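Side-chain contact in testis-expressed protein 101 (Mus musculus, PDB 7BPS), which takes part in fertilization by controlling sperm binding to the zona pellucida and sperm migration into the oviduct: residues Glu16-Pro19 / Gly20-Phe23. Residues are numbered along the deposited sequence; the frame is centred on the assembly and turned at random.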
loop_
_atom_site.group_PDB
_atom_site.type_symbol
_atom_site.label_atom_id
_atom_site.label_comp_id
_atom_site.label_asym_id
_atom_site.label_seq_id
_atom_site.Cartn_x
_atom_site.Cartn_y
_atom_site.Cartn_z
ATOM N N GLU A 16 2.660 7.174 8.551
ATOM C CA GLU A 16 1.385 7.646 9.128
ATOM C C GLU A 16 1.244 6.869 10.448
ATOM O O GLU A 16 1.448 5.602 10.453
ATOM C CB GLU A 16 0.361 7.388 8.025
ATOM C CG GLU A 16 -0.512 8.544 7.624
ATOM C CD GLU A 16 0.086 9.890 7.332
ATOM O OE1 GLU A 16 0.393 10.158 6.166
ATOM O OE2 GLU A 16 0.094 10.703 8.253
ATOM N N ASP A 17 1.026 7.601 11.536
ATOM C CA ASP A 17 0.760 7.033 12.880
ATOM C C ASP A 17 -0.564 6.266 12.864
ATOM O O ASP A 17 -0.566 5.074 13.214
ATOM C CB ASP A 17 0.804 8.140 13.934
ATOM C CG ASP A 17 2.232 8.537 14.199
ATOM O OD1 ASP A 17 3.084 7.640 14.072
ATOM O OD2 ASP A 17 2.493 9.722 14.487
ATOM N N ASP A 18 -1.628 6.928 12.457
ATOM C CA ASP A 18 -3.018 6.433 12.582
ATOM C C ASP A 18 -3.781 6.879 11.334
ATOM O O ASP A 18 -4.625 7.772 11.391
ATOM C CB ASP A 18 -3.610 6.947 13.899
ATOM C CG ASP A 18 -4.866 6.234 14.367
ATOM O OD1 ASP A 18 -5.289 5.242 13.719
ATOM O OD2 ASP A 18 -5.398 6.677 15.396
ATOM N N PRO A 19 -3.434 6.325 10.150
ATOM C CA PRO A 19 -3.997 6.795 8.883
ATOM C C PRO A 19 -5.516 6.636 8.786
ATOM O O PRO A 19 -6.128 7.441 8.102
ATOM C CB PRO A 19 -3.300 5.942 7.812
ATOM C CG PRO A 19 -2.698 4.783 8.571
ATOM C CD PRO A 19 -2.401 5.301 9.963
ATOM N N GLY A 20 -6.074 5.629 9.463
ATOM C CA GLY A 20 -7.533 5.461 9.655
ATOM C C GLY A 20 -8.213 6.729 10.158
ATOM O O GLY A 20 -9.270 7.107 9.587
ATOM N N ARG A 21 -7.624 7.387 11.156
ATOM C CA ARG A 21 -8.197 8.596 11.812
ATOM C C ARG A 21 -7.846 9.859 11.003
ATOM O O ARG A 21 -8.768 10.589 10.620
ATOM C CB ARG A 21 -7.678 8.750 13.252
ATOM C CG ARG A 21 -8.606 8.266 14.364
ATOM C CD ARG A 21 -8.455 9.073 15.655
ATOM N NE ARG A 21 -7.121 9.007 16.268
ATOM C CZ ARG A 21 -6.213 9.992 16.311
ATOM N NH1 ARG A 21 -5.043 9.783 16.897
ATOM N NH2 ARG A 21 -6.461 11.182 15.786
ATOM N N THR A 22 -6.559 10.102 10.760
ATOM C CA THR A 22 -5.977 11.449 10.516
ATOM C C THR A 22 -5.862 11.798 9.021
ATOM O O THR A 22 -5.784 12.996 8.712
ATOM C CB THR A 22 -4.592 11.518 11.165
ATOM O OG1 THR A 22 -3.778 10.532 10.516
ATOM C CG2 THR A 22 -4.666 11.289 12.661
ATOM N N PHE A 23 -5.828 10.809 8.125
ATOM C CA PHE A 23 -5.437 10.997 6.704
ATOM C C PHE A 23 -6.547 11.717 5.957
ATOM O O PHE A 23 -7.650 11.160 5.875
ATOM C CB PHE A 23 -5.163 9.661 6.016
ATOM C CG PHE A 23 -4.408 9.783 4.725
ATOM C CD1 PHE A 23 -5.077 9.968 3.531
ATOM C CD2 PHE A 23 -3.026 9.688 4.707
ATOM C CE1 PHE A 23 -4.385 10.063 2.332
ATOM C CE2 PHE A 23 -2.331 9.782 3.508
ATOM C CZ PHE A 23 -3.016 9.959 2.320
HETATM O O HOH W 1 -2.366 11.786 8.196
HETATM O O HOH W 2 -8.363 8.849 7.353
#
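Asp-18 and Thr-22 mark the two ends of a single helical turn into which the chain folds after leaving a strand at Glu-16. Asp-18 occupies the N-cap position, yet it is its carbonyl, not its carboxylate, that ties the turn together. Asp-18 O receives Thr-22 N at 3.1 Å, an i to i+4 bond with an N-H...O angle of 161°, and also Arg-21 N at 3.0 Å, which reaches it from above the carbonyl plane. One residue further on, Phe-23 N makes a weak link to Pro-19 O just as the chain leaves helical geometry, and water 2 lies within hydrogen-bonding distance of both Pro-19 O and Phe-23 O.

The Asp-18 side chain reaches Arg-21: with CG anti to the backbone N (chi1 -164°), OD2 forms a salt bridge to Arg-21 NE at 3.0 Å. The carboxylate and guanidinium planes stand 85° apart, so the pair meets through one oxygen rather than as a flat two-pronged bridge, and the bends at chi2 and chi3 fold the arginine chain back over that oxygen. Thr-22 OG1 lies 3.0 Å from Asp-18 O and is hydrogen-bonded to water 1, which in turn makes a weak bond to Glu-16 OE2 and thus links the two side chains. The Glu-16 and Phe-23 side chains cross at about a right angle, Glu-16 OE1 lying at the ring edge 3.7 Å from Phe-23 CD2; OE1 is hydrogen-bonded to Ser-14 OG.

In this three-finger-type Ly6/uPAR domain the turn joins strands 6-16 and 29-31. Phe-23 packs on Thr-12 and Ser-14 of strand 6-16, on Val-54 and Ala-56 of strand 52-61 and on Leu-99, while Pro-19 lies against Thr-52 and Trp-103, so the short helix 19-22 sits beside strand 52-61.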